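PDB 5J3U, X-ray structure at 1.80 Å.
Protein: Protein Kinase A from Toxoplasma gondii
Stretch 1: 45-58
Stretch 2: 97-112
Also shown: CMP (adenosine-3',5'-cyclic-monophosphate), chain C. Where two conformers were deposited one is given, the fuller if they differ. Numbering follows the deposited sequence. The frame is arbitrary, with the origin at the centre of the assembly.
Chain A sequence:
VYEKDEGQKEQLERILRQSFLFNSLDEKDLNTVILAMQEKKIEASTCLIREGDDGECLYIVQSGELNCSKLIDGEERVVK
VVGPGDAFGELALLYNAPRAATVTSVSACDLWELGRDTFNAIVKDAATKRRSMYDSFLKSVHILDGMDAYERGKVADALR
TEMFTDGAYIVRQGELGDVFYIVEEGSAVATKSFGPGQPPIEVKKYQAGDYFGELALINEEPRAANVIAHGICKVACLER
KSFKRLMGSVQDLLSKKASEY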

# COMPACT_ATOMS: atom_id res chain seq x y z
N SER A 45 8.77 21.64 13.87
CA SER A 45 9.99 22.30 13.40
C SER A 45 11.28 21.70 13.89
O SER A 45 12.28 22.41 14.12
CB SER A 45 9.96 23.80 13.70
OG SER A 45 8.71 24.33 13.33
N THR A 46 11.27 20.37 13.98
CA THR A 46 12.44 19.59 14.31
C THR A 46 13.02 19.01 13.02
O THR A 46 12.35 18.27 12.28
CB THR A 46 12.09 18.38 15.25
OG1 THR A 46 11.46 18.83 16.45
CG2 THR A 46 13.34 17.58 15.58
N CYS A 47 14.31 19.25 12.83
CA CYS A 47 15.01 18.77 11.70
C CYS A 47 15.56 17.38 11.97
O CYS A 47 16.72 17.22 12.34
CB CYS A 47 16.14 19.76 11.34
SG CYS A 47 16.98 19.26 9.83
N LEU A 48 14.73 16.36 11.71
CA LEU A 48 15.03 14.96 12.07
C LEU A 48 16.04 14.26 11.24
O LEU A 48 16.88 13.56 11.78
CB LEU A 48 13.73 14.12 12.07
CG LEU A 48 13.74 12.63 12.47
CD1 LEU A 48 14.18 12.47 13.90
CD2 LEU A 48 12.32 12.11 12.35
N ILE A 49 15.94 14.35 9.90
CA ILE A 49 16.88 13.71 9.02
C ILE A 49 17.49 14.78 8.12
O ILE A 49 16.77 15.64 7.66
CB ILE A 49 16.17 12.68 8.08
CG1 ILE A 49 15.59 11.53 8.92
CG2 ILE A 49 17.10 12.19 6.98
CD1 ILE A 49 14.90 10.47 8.06
N ARG A 50 18.78 14.68 7.86
CA ARG A 50 19.46 15.68 7.08
C ARG A 50 20.06 15.05 5.85
O ARG A 50 20.78 14.07 5.95
CB ARG A 50 20.54 16.36 7.91
CG ARG A 50 20.00 16.92 9.22
CD ARG A 50 20.93 17.99 9.79
NE ARG A 50 21.43 17.66 11.13
CZ ARG A 50 20.69 17.63 12.24
NH1 ARG A 50 19.38 17.87 12.21
NH2 ARG A 50 21.28 17.36 13.40
N GLU A 51 19.75 15.64 4.68
CA GLU A 51 20.24 15.14 3.41
C GLU A 51 21.73 14.98 3.46
O GLU A 51 22.41 15.85 3.97
CB GLU A 51 19.87 16.13 2.28
CG GLU A 51 20.17 15.68 0.89
CD GLU A 51 19.75 16.68 -0.18
OE1 GLU A 51 19.13 17.74 0.13
OE2 GLU A 51 20.09 16.38 -1.34
N GLY A 52 22.23 13.89 2.91
CA GLY A 52 23.68 13.63 2.85
C GLY A 52 24.26 12.84 4.04
O GLY A 52 25.32 12.20 3.89
N ASP A 53 23.59 12.83 5.20
CA ASP A 53 24.07 12.06 6.36
C ASP A 53 23.95 10.55 6.13
O ASP A 53 23.18 10.07 5.27
CB ASP A 53 23.27 12.40 7.63
CG ASP A 53 23.62 13.77 8.21
OD1 ASP A 53 24.49 14.45 7.67
OD2 ASP A 53 22.98 14.18 9.22
N ASP A 54 24.71 9.79 6.90
CA ASP A 54 24.50 8.34 7.00
C ASP A 54 23.10 8.07 7.61
O ASP A 54 22.66 8.81 8.47
CB ASP A 54 25.55 7.69 7.89
CG ASP A 54 26.93 7.67 7.27
OD1 ASP A 54 27.05 7.71 6.06
OD2 ASP A 54 27.92 7.59 8.03
N GLY A 55 22.42 7.05 7.13
CA GLY A 55 21.13 6.59 7.71
C GLY A 55 21.26 5.28 8.49
O GLY A 55 21.79 4.27 7.96
N GLU A 56 20.82 5.26 9.75
CA GLU A 56 20.87 4.00 10.52
C GLU A 56 19.53 3.57 11.03
O GLU A 56 19.47 2.60 11.76
CB GLU A 56 21.89 4.04 11.67
CG GLU A 56 23.30 4.49 11.30
CD GLU A 56 23.99 3.64 10.22
OE1 GLU A 56 23.65 2.46 9.98
OE2 GLU A 56 24.92 4.18 9.60
N CYS A 57 18.47 4.25 10.63
CA CYS A 57 17.13 3.85 10.98
C CYS A 57 16.12 4.40 9.98
O CYS A 57 16.45 5.25 9.14
CB CYS A 57 16.82 4.37 12.37
SG CYS A 57 16.88 6.15 12.48
N LEU A 58 14.88 3.91 10.10
CA LEU A 58 13.75 4.47 9.41
C LEU A 58 12.68 4.76 10.42
O LEU A 58 12.81 4.35 11.57
CB LEU A 58 13.29 3.53 8.31
CG LEU A 58 12.68 2.16 8.70
CD1 LEU A 58 11.30 2.33 9.30
CD2 LEU A 58 12.57 1.28 7.46
N ALA A 97 22.59 3.99 0.94
CA ALA A 97 22.97 5.27 0.39
C ALA A 97 22.78 6.37 1.43
O ALA A 97 22.04 6.19 2.39
CB ALA A 97 22.11 5.56 -0.81
N PRO A 98 23.43 7.53 1.21
CA PRO A 98 23.21 8.60 2.16
C PRO A 98 21.76 9.05 2.09
O PRO A 98 21.05 8.83 1.09
CB PRO A 98 24.18 9.70 1.68
CG PRO A 98 25.18 9.00 0.81
CD PRO A 98 24.35 7.96 0.13
N ARG A 99 21.31 9.70 3.14
CA ARG A 99 19.95 10.32 3.11
C ARG A 99 19.71 11.15 1.81
O ARG A 99 20.50 12.02 1.49
CB ARG A 99 19.76 11.23 4.33
CG ARG A 99 19.87 10.54 5.71
CD ARG A 99 18.79 9.45 5.84
NE ARG A 99 18.67 9.02 7.23
CZ ARG A 99 17.95 7.98 7.63
NH1 ARG A 99 17.27 7.26 6.76
NH2 ARG A 99 17.94 7.65 8.91
N ALA A 100 18.62 10.91 1.12
CA ALA A 100 18.31 11.55 -0.15
C ALA A 100 17.52 12.87 -0.02
O ALA A 100 17.25 13.53 -1.03
CB ALA A 100 17.51 10.60 -1.00
N ALA A 101 17.12 13.22 1.19
CA ALA A 101 16.35 14.40 1.48
C ALA A 101 16.48 14.69 3.00
O ALA A 101 16.93 13.84 3.77
CB ALA A 101 14.87 14.19 1.11
N THR A 102 16.09 15.89 3.38
CA THR A 102 16.01 16.35 4.74
C THR A 102 14.54 16.23 5.15
O THR A 102 13.64 16.53 4.37
CB THR A 102 16.51 17.82 4.79
OG1 THR A 102 17.93 17.84 4.61
CG2 THR A 102 16.10 18.53 6.04
N VAL A 103 14.27 15.78 6.37
CA VAL A 103 12.93 15.66 6.82
C VAL A 103 12.75 16.53 8.07
O VAL A 103 13.49 16.36 9.03
CB VAL A 103 12.58 14.19 7.13
CG1 VAL A 103 11.10 14.09 7.47
CG2 VAL A 103 12.91 13.29 5.98
N THR A 104 11.75 17.39 8.06
CA THR A 104 11.50 18.30 9.15
C THR A 104 10.06 18.22 9.57
O THR A 104 9.18 18.28 8.75
CB THR A 104 11.87 19.76 8.67
OG1 THR A 104 13.24 19.75 8.29
CG2 THR A 104 11.72 20.76 9.79
N SER A 105 9.79 18.15 10.87
CA SER A 105 8.39 18.12 11.31
C SER A 105 7.70 19.44 11.10
O SER A 105 8.31 20.51 11.32
CB SER A 105 8.30 17.76 12.79
OG SER A 105 9.12 18.57 13.57
N VAL A 106 6.45 19.36 10.69
CA VAL A 106 5.56 20.52 10.53
C VAL A 106 4.70 20.72 11.80
O VAL A 106 4.41 21.85 12.20
CB VAL A 106 4.67 20.35 9.28
CG1 VAL A 106 3.54 21.38 9.27
CG2 VAL A 106 5.51 20.45 7.99
N SER A 107 4.27 19.62 12.40
CA SER A 107 3.62 19.59 13.71
C SER A 107 4.40 18.70 14.63
O SER A 107 5.38 18.06 14.20
CB SER A 107 2.22 19.02 13.57
OG SER A 107 2.27 17.72 13.02
N ALA A 108 3.99 18.68 15.90
CA ALA A 108 4.44 17.68 16.87
C ALA A 108 4.11 16.34 16.23
O ALA A 108 3.06 16.20 15.58
N CYS A 109 5.04 15.40 16.32
CA CYS A 109 4.87 14.06 15.76
C CYS A 109 5.14 12.96 16.76
O CYS A 109 5.94 13.10 17.66
CB CYS A 109 5.85 13.79 14.61
SG CYS A 109 5.62 14.84 13.16
N ASP A 110 4.46 11.84 16.53
CA ASP A 110 4.62 10.63 17.31
C ASP A 110 5.05 9.60 16.28
O ASP A 110 4.27 9.24 15.40
CB ASP A 110 3.29 10.27 17.96
CG ASP A 110 3.44 9.24 19.05
OD1 ASP A 110 4.57 8.81 19.30
OD2 ASP A 110 2.40 8.87 19.65
N LEU A 111 6.32 9.22 16.37
CA LEU A 111 6.96 8.31 15.41
C LEU A 111 7.38 7.02 16.11
O LEU A 111 7.51 6.96 17.34
CB LEU A 111 8.26 8.95 14.92
CG LEU A 111 8.13 10.41 14.38
CD1 LEU A 111 9.50 10.82 13.92
CD2 LEU A 111 7.10 10.55 13.28
N TRP A 112 7.65 6.01 15.30
CA TRP A 112 8.24 4.78 15.74
C TRP A 112 9.45 4.56 14.88
O TRP A 112 9.38 4.67 13.67
CB TRP A 112 7.28 3.62 15.59
CG TRP A 112 6.09 3.79 16.44
CD1 TRP A 112 4.91 4.36 16.11
CD2 TRP A 112 6.00 3.42 17.81
NE1 TRP A 112 4.06 4.36 17.20
CE2 TRP A 112 4.71 3.77 18.25
CE3 TRP A 112 6.89 2.80 18.70
CZ2 TRP A 112 4.27 3.50 19.54
CZ3 TRP A 112 6.44 2.54 19.96
CH2 TRP A 112 5.15 2.92 20.38
P CMP C . 16.05 8.54 3.09
O1P CMP C . 16.86 8.97 1.83
O2P CMP C . 16.68 7.47 3.93
O5' CMP C . 15.96 9.91 3.93
C5' CMP C . 15.22 10.98 3.33
C4' CMP C . 13.81 10.50 3.06
O4' CMP C . 12.91 11.43 2.54
C3' CMP C . 13.80 9.33 2.11
O3' CMP C . 14.50 8.25 2.72
C2' CMP C . 12.32 9.22 1.92
O2' CMP C . 11.72 8.45 2.95
C1' CMP C . 11.83 10.67 2.01
N9 CMP C . 11.45 11.22 0.69
C8 CMP C . 10.18 11.62 0.35
N7 CMP C . 10.16 12.05 -0.95
C5 CMP C . 11.36 11.89 -1.45
C6 CMP C . 11.97 12.14 -2.77
N6 CMP C . 11.23 12.64 -3.79
N1 CMP C . 13.26 11.84 -2.90
C2 CMP C . 14.03 11.30 -1.92
N3 CMP C . 13.55 11.07 -0.67
C4 CMP C . 12.24 11.34 -0.39
O HOH W 1 18.18 19.21 2.43
O HOH W 2 20.26 10.20 9.15
O HOH W 3 22.95 5.53 4.84

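The two stretches run roughly antiparallel, at 141° between the strand directions of 47-49 and 102-105, and they bury 997 Å² between them. Backbone bonds set the register, and one arginine fills the far end.

The contact opens at Ser-45, whose N donates to Ser-105 O at 2.8 Å. Thr-46 then uses both backbone polar atoms on a single residue: its N donates to Ser-105 OG at 2.8 Å, and its O accepts from Ser-105 N at 2.9 Å. With chi1 at p, the serine hydroxyl stands in for a backbone acceptor where the strand pairing is still irregular.

Cys-47 lies near Thr-104, with SG 4.1 Å from OG1, a loose packing contact. At Leu-48 the chain shifts register: its N makes a weak bond to Val-103 O at 3.0 Å, while its side chain reaches the second strand of stretch 2, CD2 lying 3.5 Å from Leu-111 CD1.

Ile-49 supplies the regular pairing. Its N donates to Val-103 O at 3.3 Å and its O accepts from Val-103 N at 2.8 Å, so both side chains fall on the same face and pack together, Ile-49 CB to Val-103 CG2 at 3.9 Å. Ile-49 also sets CG2 against Arg-99 CD at 3.4 Å, joining the sheet to the arginine.

Beyond it, Arg-50 begins a type II turn that ends at Asp-53, closed by Asp-53 N to Arg-50 O at 3.2 Å. Within the turn, Glu-51 N donates to Thr-102 OG1 at 2.9 Å, again a side-chain hydroxyl taking a backbone NH, and a water bridges Glu-51 OE1 and Thr-102 OG1. Gly-52 has phi/psi of 92/-22, where a CB would jam against the preceding carbonyl; its N donates to Arg-99 O at 2.9 Å. Asp-53 O answers by accepting from Arg-99 N at 2.9 Å, so the turn grips both backbone polar atoms of Arg-99.

Residues 54 to 57 line the arginine side chain. Asp-54 O reaches Arg-99 NE through a water. Gly-55 CA covers one guanidinium face, 3.5 Å from Arg-99 CZ, opposite Ile-49 CD1; a CB here would come within 2.9 Å of that CZ, so glycine makes the slot. At the guanidinium edge, Cys-57 O accepts from Arg-99 NH2 at 2.8 Å and from NH1 at 3.2 Å. NH1 also donates to CMP O2P at 2.9 Å, so the same packing that joins the stretches orients the arginine toward the cyclic phosphate.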